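Local coordinates for protein Two-component system sensor histidine kinase (Bacteroides thetaiotaomicron, PDB 3OTT) that probably senses saccharides outside the cell through this extracellular propeller-and-sandwich part and relays the signal by ATP-dependent histidine phosphorylation, at residues B[87-95]-B[650-661]; B[425-433]-B[442-450]. All coordinates share one frame; numbering follows the deposited sequence.

Contact 1: residues B[87-95]-B[650-661]; sequences YNYRADRYE and PRTRDDVPNIRY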
loop_
_atom_site.group_PDB
_atom_site.type_symbol
_atom_site.label_atom_id
_atom_site.label_comp_id
_atom_site.label_asym_id
_atom_site.label_seq_id
_atom_site.Cartn_x
_atom_site.Cartn_y
_atom_site.Cartn_z
ATOM N N TYR B 87 7.253 21.102 -21.137
ATOM C CA TYR B 87 5.914 21.402 -21.583
ATOM C C TYR B 87 4.928 21.241 -20.430
ATOM O O TYR B 87 4.829 20.173 -19.806
ATOM C CB TYR B 87 5.544 20.516 -22.808
ATOM C CG TYR B 87 4.124 20.700 -23.314
ATOM C CD1 TYR B 87 3.735 21.880 -24.013
ATOM C CD2 TYR B 87 3.185 19.721 -23.126
ATOM C CE1 TYR B 87 2.418 22.058 -24.476
ATOM C CE2 TYR B 87 1.855 19.863 -23.615
ATOM C CZ TYR B 87 1.500 21.028 -24.273
ATOM O OH TYR B 87 0.225 21.145 -24.727
ATOM N N ASN B 88 4.229 22.314 -20.107
ATOM C CA ASN B 88 3.160 22.212 -19.093
ATOM C C ASN B 88 1.891 21.701 -19.759
ATOM O O ASN B 88 1.243 22.428 -20.445
ATOM C CB ASN B 88 2.946 23.556 -18.356
ATOM C CG ASN B 88 1.899 23.469 -17.241
ATOM O OD1 ASN B 88 1.046 22.592 -17.253
ATOM N ND2 ASN B 88 1.963 24.403 -16.270
ATOM N N TYR B 89 1.544 20.443 -19.561
ATOM C CA TYR B 89 0.445 19.889 -20.304
ATOM C C TYR B 89 -0.936 20.298 -19.738
ATOM O O TYR B 89 -1.967 20.179 -20.433
ATOM C CB TYR B 89 0.608 18.367 -20.410
ATOM C CG TYR B 89 0.312 17.571 -19.131
ATOM C CD1 TYR B 89 -0.995 17.270 -18.742
ATOM C CD2 TYR B 89 1.355 17.132 -18.315
ATOM C CE1 TYR B 89 -1.254 16.498 -17.591
ATOM C CE2 TYR B 89 1.111 16.367 -17.144
ATOM C CZ TYR B 89 -0.171 16.084 -16.783
ATOM O OH TYR B 89 -0.364 15.344 -15.658
ATOM N N ARG B 90 -0.972 20.801 -18.507
ATOM C CA ARG B 90 -2.250 21.255 -17.957
ATOM C C ARG B 90 -2.518 22.661 -18.469
ATOM O O ARG B 90 -3.628 22.981 -18.855
ATOM C CB ARG B 90 -2.294 21.278 -16.414
ATOM C CG ARG B 90 -2.319 19.901 -15.833
ATOM C CD ARG B 90 -2.292 19.946 -14.301
ATOM N NE ARG B 90 -2.080 18.561 -13.852
ATOM C CZ ARG B 90 -3.055 17.691 -13.630
ATOM N NH1 ARG B 90 -4.339 18.085 -13.764
ATOM N NH2 ARG B 90 -2.755 16.456 -13.236
ATOM N N ALA B 91 -1.514 23.504 -18.458
ATOM C CA ALA B 91 -1.722 24.852 -18.970
ATOM C C ALA B 91 -1.637 24.898 -20.507
ATOM O O ALA B 91 -2.127 25.826 -21.121
ATOM C CB ALA B 91 -0.725 25.870 -18.317
ATOM N N ASP B 92 -1.046 23.877 -21.139
ATOM C CA ASP B 92 -0.779 23.926 -22.580
ATOM C C ASP B 92 0.156 25.088 -23.005
ATOM O O ASP B 92 -0.135 25.786 -23.969
ATOM C CB ASP B 92 -2.121 23.871 -23.388
ATOM C CG ASP B 92 -1.902 23.904 -24.900
ATOM O OD1 ASP B 92 -0.884 23.385 -25.420
ATOM O OD2 ASP B 92 -2.725 24.511 -25.595
ATOM N N ARG B 93 1.298 25.229 -22.314
ATOM C CA ARG B 93 2.314 26.231 -22.555
ATOM C C ARG B 93 3.712 25.609 -22.337
ATOM O O ARG B 93 3.881 24.833 -21.368
ATOM C CB ARG B 93 2.202 27.370 -21.507
ATOM C CG ARG B 93 0.793 27.907 -21.270
ATOM C CD ARG B 93 0.388 29.181 -22.052
ATOM N NE ARG B 93 0.955 29.340 -23.394
ATOM C CZ ARG B 93 1.679 30.403 -23.793
ATOM N NH1 ARG B 93 1.965 31.406 -22.956
ATOM N NH2 ARG B 93 2.152 30.461 -25.038
ATOM N N TYR B 94 4.693 25.996 -23.152
ATOM C CA TYR B 94 6.104 25.674 -22.890
ATOM C C TYR B 94 6.567 26.620 -21.800
ATOM O O TYR B 94 6.292 27.796 -21.882
ATOM C CB TYR B 94 6.978 25.798 -24.169
ATOM C CG TYR B 94 6.684 24.643 -25.077
ATOM C CD1 TYR B 94 7.325 23.447 -24.895
ATOM C CD2 TYR B 94 5.684 24.718 -26.053
ATOM C CE1 TYR B 94 7.036 22.329 -25.698
ATOM C CE2 TYR B 94 5.369 23.625 -26.846
ATOM C CZ TYR B 94 6.051 22.410 -26.657
ATOM O OH TYR B 94 5.802 21.297 -27.435
ATOM N N GLU B 95 7.200 26.086 -20.763
ATOM C CA GLU B 95 7.505 26.849 -19.574
ATOM C C GLU B 95 8.895 26.579 -19.185
ATOM O O GLU B 95 9.071 25.704 -18.335
ATOM C CB GLU B 95 6.592 26.419 -18.387
ATOM C CG GLU B 95 5.354 27.348 -18.287
ATOM C CD GLU B 95 4.303 26.939 -17.252
ATOM O OE1 GLU B 95 4.658 26.185 -16.320
ATOM O OE2 GLU B 95 3.123 27.416 -17.367
ATOM N N PRO B 650 -4.399 27.354 -25.580
ATOM C CA PRO B 650 -3.621 28.448 -24.996
ATOM C C PRO B 650 -2.275 28.610 -25.714
ATOM O O PRO B 650 -1.737 29.679 -25.768
ATOM C CB PRO B 650 -3.429 28.003 -23.539
ATOM C CG PRO B 650 -4.561 27.102 -23.238
ATOM C CD PRO B 650 -4.869 26.387 -24.561
ATOM N N ARG B 651 -1.766 27.539 -26.312
ATOM C CA ARG B 651 -0.462 27.637 -26.972
ATOM C C ARG B 651 -0.483 28.626 -28.154
ATOM O O ARG B 651 0.529 29.221 -28.491
ATOM C CB ARG B 651 -0.040 26.240 -27.458
ATOM C CG ARG B 651 1.399 26.140 -27.850
ATOM C CD ARG B 651 1.717 24.713 -28.254
ATOM N NE ARG B 651 0.830 24.178 -29.282
ATOM C CZ ARG B 651 0.988 24.362 -30.598
ATOM N NH1 ARG B 651 2.001 25.066 -31.076
ATOM N NH2 ARG B 651 0.114 23.827 -31.445
ATOM N N THR B 652 -1.628 28.741 -28.818
ATOM C CA THR B 652 -1.718 29.585 -30.010
ATOM C C THR B 652 -2.624 30.793 -29.833
ATOM O O THR B 652 -2.613 31.643 -30.697
ATOM C CB THR B 652 -2.198 28.799 -31.285
ATOM O OG1 THR B 652 -3.533 28.330 -31.082
ATOM C CG2 THR B 652 -1.318 27.621 -31.588
ATOM N N ARG B 653 -3.431 30.859 -28.765
ATOM C CA ARG B 653 -4.296 32.057 -28.496
ATOM C C ARG B 653 -4.286 32.541 -27.023
ATOM O O ARG B 653 -4.250 31.739 -26.080
ATOM C CB ARG B 653 -5.767 31.832 -28.891
ATOM C CG ARG B 653 -6.039 31.089 -30.201
ATOM C CD ARG B 653 -6.618 31.965 -31.330
ATOM N NE ARG B 653 -7.392 33.106 -30.851
ATOM C CZ ARG B 653 -8.142 33.892 -31.625
ATOM N NH1 ARG B 653 -8.264 33.621 -32.924
ATOM N NH2 ARG B 653 -8.777 34.958 -31.099
ATOM N N ASP B 654 -4.333 33.858 -26.859
ATOM C CA ASP B 654 -4.563 34.539 -25.574
ATOM C C ASP B 654 -5.882 34.210 -24.879
ATOM O O ASP B 654 -5.969 34.209 -23.647
ATOM C CB ASP B 654 -4.595 36.070 -25.819
ATOM C CG ASP B 654 -3.238 36.622 -26.115
ATOM O OD1 ASP B 654 -2.321 35.789 -26.353
ATOM O OD2 ASP B 654 -3.073 37.872 -26.094
ATOM N N ASP B 655 -6.916 33.972 -25.662
ATOM C CA ASP B 655 -8.266 34.111 -25.136
ATOM C C ASP B 655 -8.987 32.779 -24.988
ATOM O O ASP B 655 -10.220 32.715 -24.916
ATOM C CB ASP B 655 -9.066 35.104 -26.005
ATOM C CG ASP B 655 -9.087 34.721 -27.503
ATOM O OD1 ASP B 655 -8.108 34.106 -28.010
ATOM O OD2 ASP B 655 -10.083 35.056 -28.189
ATOM N N VAL B 656 -8.220 31.703 -24.938
ATOM C CA VAL B 656 -8.840 30.406 -24.937
ATOM C C VAL B 656 -8.177 29.527 -23.888
ATOM O O VAL B 656 -6.976 29.564 -23.766
ATOM C CB VAL B 656 -8.809 29.796 -26.374
ATOM C CG1 VAL B 656 -8.791 28.350 -26.323
ATOM C CG2 VAL B 656 -10.019 30.225 -27.115
ATOM N N PRO B 657 -8.956 28.755 -23.112
ATOM C CA PRO B 657 -8.273 27.940 -22.078
ATOM C C PRO B 657 -8.005 26.513 -22.613
ATOM O O PRO B 657 -8.289 26.236 -23.784
ATOM C CB PRO B 657 -9.279 27.944 -20.911
ATOM C CG PRO B 657 -10.642 27.928 -21.658
ATOM C CD PRO B 657 -10.424 28.716 -22.979
ATOM N N ASN B 658 -7.359 25.671 -21.788
ATOM C CA ASN B 658 -7.200 24.253 -22.104
ATOM C C ASN B 658 -8.499 23.560 -21.875
ATOM O O ASN B 658 -8.931 23.357 -20.718
ATOM C CB ASN B 658 -6.095 23.560 -21.298
ATOM C CG ASN B 658 -5.672 22.191 -21.958
ATOM O OD1 ASN B 658 -6.426 21.611 -22.738
ATOM N ND2 ASN B 658 -4.490 21.728 -21.669
ATOM N N ILE B 659 -9.095 23.160 -23.001
ATOM C CA ILE B 659 -10.429 22.582 -23.065
ATOM C C ILE B 659 -10.527 21.323 -22.198
ATOM O O ILE B 659 -11.584 21.037 -21.642
ATOM C CB ILE B 659 -10.852 22.310 -24.537
ATOM C CG1 ILE B 659 -12.354 22.033 -24.653
ATOM C CG2 ILE B 659 -10.063 21.110 -25.176
ATOM C CD1 ILE B 659 -13.228 23.192 -24.248
ATOM N N ARG B 660 -9.425 20.579 -22.057
ATOM C CA ARG B 660 -9.462 19.359 -21.264
ATOM C C ARG B 660 -9.707 19.619 -19.771
ATOM O O ARG B 660 -10.236 18.761 -19.098
ATOM C CB ARG B 660 -8.173 18.585 -21.493
ATOM C CG ARG B 660 -8.076 17.176 -20.809
ATOM C CD ARG B 660 -6.608 16.697 -20.809
ATOM N NE ARG B 660 -6.484 15.427 -20.097
ATOM C CZ ARG B 660 -5.368 14.711 -19.978
ATOM N NH1 ARG B 660 -4.234 15.119 -20.521
ATOM N NH2 ARG B 660 -5.411 13.571 -19.322
ATOM N N TYR B 661 -9.352 20.827 -19.285
ATOM C CA TYR B 661 -9.357 21.169 -17.858
ATOM C C TYR B 661 -10.305 22.296 -17.482
ATOM O O TYR B 661 -10.068 23.016 -16.482
ATOM C CB TYR B 661 -7.922 21.510 -17.398
ATOM C CG TYR B 661 -7.021 20.287 -17.454
ATOM C CD1 TYR B 661 -7.213 19.190 -16.576
ATOM C CD2 TYR B 661 -6.021 20.199 -18.421
ATOM C CE1 TYR B 661 -6.408 18.061 -16.677
ATOM C CE2 TYR B 661 -5.210 19.069 -18.534
ATOM C CZ TYR B 661 -5.400 18.015 -17.665
ATOM O OH TYR B 661 -4.585 16.928 -17.834
HETATM O O HOH W 1 -3.731 17.862 -21.969
HETATM O O HOH W 2 -0.843 22.690 -27.957
#
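N658 sets its CG anti to the backbone N (chi1 -163°), which carries its amide across to R90, while Y661, with CG beside its own N (chi1 -67°), brings its ring against the stem of R90. N658 ND2 donates to R90 O at 3.2 Å, from above the carbonyl plane and bent to 146° at the hydrogen. The other end of the amide, OD1, accepts from R660 N at 3.2 Å in an Asx turn, a double role that suits asparagine. An alanine here has neither end of the amide, so R90 O would probably lack a mate across the contact and the turn become freer to shift. R90 CG sits 4.0 Å from Y661 CE2 over one ring face, and R660 CG lies against the opposite face; the Y661 hydroxyl, at the edge of the Y89 ring, bonds to E32, R90 NE to N73, and R660 NH1 forms a salt bridge with D30. D92 lays CB and CG against P650 CD, and its OD1 comes beside R651 CB. OD1 also takes Y87 OH at 2.6 Å and a water shared with R651 NE, 2.6 Å from each; R651 NH1 continues to T56. These residues join the outer edge of a propeller blade to the loop between strands 646-648 and 664-667 of the C-terminal sandwich. Packing on Y661 and P650 is thus combined with few direct polar bonds, and water links D92 to R651.

Contact 2: residues B[425-433]-B[442-450]; sequences FEDTAGQLW and FVVDKHKLM
V443 stands beside W433 and presses its CG2 onto the indole, 3.5 Å from the centroid of the six-membered ring and only 5° off the normal, a CH-pi contact. F425 lies against the opposite face, so the flat ring is sandwiched; its edge is fixed too, since W433 NE1 donates to D427 OD2 at 3.0 Å. A branched valine suits this spot because one methyl can cover the ring while the other, CG1, reaches the side chain of Q431. On the other face of the sheet the two methyls of L432 let it meet two partners at once, CD1 the aliphatic part of K446 and CD2 L449 CD2, 4.1 Å away. Strands 431-436 and 441-445 form a beta hairpin, the middle pair of a four-stranded propeller blade, and L432 with V444 is a hydrogen-bonded pair: L432 N to V444 O is 2.7 Å and V444 N to L432 O 2.9 Å. Beyond it the strand turns directly into helix 446-451, with D445 as N-cap, its OD1 accepting from K448 N at 3.1 Å. K446 is buried, its chain bent at chi3 (84°) so that NZ meets E426 OE1 at 2.8 Å from above the carboxylate plane; D381 and E383 add two further carboxylates, which would probably keep the lysine charged. Against this buried group of W433, V443, L432 and K446, the end with G430, Q431 and D445 is partly exposed. Even there G430, at a positive phi of 75° that glycine adopts easily, holds K446 N firmly through its carbonyl oxygen, and D427 OD1 accepts from A429 N, an Asx turn, and from Q431 N on the opposite face of its carboxylate.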
loop_
_atom_site.group_PDB
_atom_site.type_symbol
_atom_site.label_atom_id
_atom_site.label_comp_id
_atom_site.label_asym_id
_atom_site.label_seq_id
_atom_site.Cartn_x
_atom_site.Cartn_y
_atom_site.Cartn_z
ATOM N N PHE B 425 -31.457 -16.502 6.245
ATOM C CA PHE B 425 -32.490 -15.881 5.393
ATOM C C PHE B 425 -33.702 -15.530 6.222
ATOM O O PHE B 425 -33.834 -16.022 7.331
ATOM C CB PHE B 425 -32.883 -16.773 4.159
ATOM C CG PHE B 425 -33.690 -18.037 4.518
ATOM C CD1 PHE B 425 -33.047 -19.290 4.665
ATOM C CD2 PHE B 425 -35.055 -17.985 4.698
ATOM C CE1 PHE B 425 -33.760 -20.458 4.976
ATOM C CE2 PHE B 425 -35.826 -19.172 5.039
ATOM C CZ PHE B 425 -35.160 -20.406 5.174
ATOM N N GLU B 426 -34.617 -14.725 5.663
ATOM C CA GLU B 426 -35.864 -14.381 6.340
ATOM C C GLU B 426 -37.034 -15.063 5.607
ATOM O O GLU B 426 -37.080 -15.013 4.392
ATOM C CB GLU B 426 -36.089 -12.856 6.456
ATOM C CG GLU B 426 -37.438 -12.519 7.247
ATOM C CD GLU B 426 -37.940 -11.023 7.205
ATOM O OE1 GLU B 426 -37.205 -10.106 6.816
ATOM O OE2 GLU B 426 -39.115 -10.754 7.583
ATOM N N ASP B 427 -37.942 -15.729 6.345
ATOM C CA ASP B 427 -39.079 -16.343 5.701
ATOM C C ASP B 427 -40.170 -15.319 5.449
ATOM O O ASP B 427 -39.950 -14.135 5.635
ATOM C CB ASP B 427 -39.593 -17.591 6.439
ATOM C CG ASP B 427 -40.181 -17.296 7.830
ATOM O OD1 ASP B 427 -40.460 -16.129 8.179
ATOM O OD2 ASP B 427 -40.372 -18.284 8.590
ATOM N N THR B 428 -41.339 -15.766 5.036
ATOM C CA THR B 428 -42.417 -14.842 4.721
ATOM C C THR B 428 -43.251 -14.531 5.979
ATOM O O THR B 428 -44.321 -13.884 5.897
ATOM C CB THR B 428 -43.330 -15.407 3.594
ATOM O OG1 THR B 428 -44.028 -16.534 4.111
ATOM C CG2 THR B 428 -42.524 -15.869 2.358
ATOM N N ALA B 429 -42.775 -14.959 7.153
ATOM C CA ALA B 429 -43.549 -14.697 8.382
ATOM C C ALA B 429 -42.769 -13.949 9.487
ATOM O O ALA B 429 -42.993 -14.183 10.654
ATOM C CB ALA B 429 -44.169 -16.009 8.913
ATOM N N GLY B 430 -41.839 -13.061 9.119
ATOM C CA GLY B 430 -41.083 -12.288 10.106
ATOM C C GLY B 430 -40.018 -13.112 10.825
ATOM O O GLY B 430 -39.439 -12.672 11.823
ATOM N N GLN B 431 -39.720 -14.301 10.347
ATOM C CA GLN B 431 -38.736 -15.082 11.091
ATOM C C GLN B 431 -37.367 -15.184 10.386
ATOM O O GLN B 431 -37.297 -15.384 9.201
ATOM C CB GLN B 431 -39.315 -16.477 11.428
ATOM C CG GLN B 431 -40.572 -16.491 12.331
ATOM C CD GLN B 431 -41.106 -17.897 12.457
ATOM O OE1 GLN B 431 -41.221 -18.622 11.452
ATOM N NE2 GLN B 431 -41.397 -18.329 13.693
ATOM N N LEU B 432 -36.282 -15.092 11.135
ATOM C CA LEU B 432 -34.943 -15.300 10.587
ATOM C C LEU B 432 -34.524 -16.727 10.791
ATOM O O LEU B 432 -34.676 -17.236 11.875
ATOM C CB LEU B 432 -33.978 -14.415 11.345
ATOM C CG LEU B 432 -33.124 -13.320 10.731
ATOM C CD1 LEU B 432 -33.848 -12.674 9.557
ATOM C CD2 LEU B 432 -32.772 -12.368 11.898
ATOM N N TRP B 433 -34.039 -17.387 9.747
ATOM C CA TRP B 433 -33.596 -18.807 9.809
ATOM C C TRP B 433 -32.066 -18.733 9.765
ATOM O O TRP B 433 -31.507 -18.093 8.857
ATOM C CB TRP B 433 -34.150 -19.578 8.597
ATOM C CG TRP B 433 -35.614 -19.956 8.771
ATOM C CD1 TRP B 433 -36.715 -19.108 8.780
ATOM C CD2 TRP B 433 -36.135 -21.279 8.968
ATOM N NE1 TRP B 433 -37.868 -19.833 8.949
ATOM C CE2 TRP B 433 -37.538 -21.161 9.091
ATOM C CE3 TRP B 433 -35.545 -22.554 9.023
ATOM C CZ2 TRP B 433 -38.370 -22.277 9.304
ATOM C CZ3 TRP B 433 -36.373 -23.681 9.229
ATOM C CH2 TRP B 433 -37.765 -23.527 9.377
ATOM N N PHE B 442 -31.430 -22.307 13.881
ATOM C CA PHE B 442 -32.245 -21.502 14.797
ATOM C C PHE B 442 -33.265 -20.722 13.965
ATOM O O PHE B 442 -32.932 -20.194 12.867
ATOM C CB PHE B 442 -31.364 -20.479 15.546
ATOM C CG PHE B 442 -30.309 -21.113 16.408
ATOM C CD1 PHE B 442 -29.089 -21.562 15.874
ATOM C CD2 PHE B 442 -30.520 -21.250 17.769
ATOM C CE1 PHE B 442 -28.090 -22.167 16.726
ATOM C CE2 PHE B 442 -29.546 -21.883 18.604
ATOM C CZ PHE B 442 -28.346 -22.316 18.076
ATOM N N VAL B 443 -34.491 -20.649 14.482
ATOM C CA VAL B 443 -35.548 -19.865 13.880
ATOM C C VAL B 443 -35.957 -18.827 14.908
ATOM O O VAL B 443 -36.379 -19.208 16.011
ATOM C CB VAL B 443 -36.731 -20.720 13.506
ATOM C CG1 VAL B 443 -37.807 -19.856 12.877
ATOM C CG2 VAL B 443 -36.296 -21.896 12.565
ATOM N N VAL B 444 -35.755 -17.546 14.576
ATOM C CA VAL B 444 -35.876 -16.433 15.514
ATOM C C VAL B 444 -36.851 -15.360 15.007
ATOM O O VAL B 444 -36.874 -15.010 13.807
ATOM C CB VAL B 444 -34.498 -15.757 15.697
ATOM C CG1 VAL B 444 -34.611 -14.366 16.325
ATOM C CG2 VAL B 444 -33.524 -16.643 16.547
ATOM N N ASP B 445 -37.659 -14.836 15.904
ATOM C CA ASP B 445 -38.546 -13.756 15.553
ATOM C C ASP B 445 -37.742 -12.464 15.256
ATOM O O ASP B 445 -37.128 -11.895 16.144
ATOM C CB ASP B 445 -39.584 -13.543 16.648
ATOM C CG ASP B 445 -40.636 -12.456 16.261
ATOM O OD1 ASP B 445 -40.253 -11.285 16.020
ATOM O OD2 ASP B 445 -41.840 -12.778 16.208
ATOM N N LYS B 446 -37.729 -12.035 14.004
ATOM C CA LYS B 446 -36.848 -10.936 13.580
ATOM C C LYS B 446 -37.047 -9.621 14.392
ATOM O O LYS B 446 -36.085 -9.085 14.978
ATOM C CB LYS B 446 -37.007 -10.682 12.087
ATOM C CG LYS B 446 -35.888 -9.850 11.486
ATOM C CD LYS B 446 -36.119 -9.618 10.057
ATOM C CE LYS B 446 -37.079 -8.382 9.842
ATOM N NZ LYS B 446 -36.856 -7.872 8.461
ATOM N N HIS B 447 -38.288 -9.144 14.482
ATOM C CA HIS B 447 -38.543 -7.884 15.242
ATOM C C HIS B 447 -38.228 -7.964 16.718
ATOM O O HIS B 447 -37.656 -7.032 17.263
ATOM C CB HIS B 447 -39.925 -7.278 14.969
ATOM C CG HIS B 447 -40.048 -6.769 13.559
ATOM N ND1 HIS B 447 -41.241 -6.730 12.863
ATOM C CD2 HIS B 447 -39.099 -6.313 12.701
ATOM C CE1 HIS B 447 -41.022 -6.254 11.644
ATOM N NE2 HIS B 447 -39.728 -5.998 11.520
ATOM N N LYS B 448 -38.558 -9.079 17.368
ATOM C CA LYS B 448 -38.169 -9.232 18.756
ATOM C C LYS B 448 -36.639 -9.291 18.904
ATOM O O LYS B 448 -36.057 -8.673 19.776
ATOM C CB LYS B 448 -38.914 -10.419 19.412
ATOM C CG LYS B 448 -40.197 -9.967 20.039
ATOM C CD LYS B 448 -41.246 -11.048 20.168
ATOM C CE LYS B 448 -40.823 -12.163 21.134
ATOM N NZ LYS B 448 -42.057 -12.640 21.835
ATOM N N LEU B 449 -35.952 -9.976 18.011
ATOM C CA LEU B 449 -34.513 -9.920 18.144
ATOM C C LEU B 449 -34.018 -8.459 18.028
ATOM O O LEU B 449 -33.239 -7.995 18.885
ATOM C CB LEU B 449 -33.848 -10.813 17.105
ATOM C CG LEU B 449 -32.339 -10.778 17.049
ATOM C CD1 LEU B 449 -31.760 -11.437 18.288
ATOM C CD2 LEU B 449 -31.864 -11.422 15.741
ATOM N N MET B 450 -34.466 -7.738 16.990
ATOM C CA MET B 450 -34.021 -6.348 16.760
ATOM C C MET B 450 -34.295 -5.427 17.939
ATOM O O MET B 450 -33.504 -4.491 18.237
ATOM C CB MET B 450 -34.668 -5.770 15.499
ATOM C CG MET B 450 -34.016 -6.278 14.237
ATOM S SD MET B 450 -34.804 -5.858 12.681
ATOM C CE MET B 450 -34.978 -4.068 12.730
#

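How the contacts relate
Contact 1 and contact 2 lie about 63 Å apart between centres, with nearest atoms about 46 Å apart, and share no strand or sheet. Along the chain 87-95 comes first, then both segments of contact 2, then 650-661, so the span of chain between the two segments of contact 1, most of both propellers, contains contact 2. The chain folds into two seven-bladed beta-propellers followed by a C-terminal beta-sandwich. Contact 2 is local, within one blade of the second propeller; contact 1 joins segments more than 550 residues apart and is part of the interface between the first propeller and the sandwich in this extracellular part.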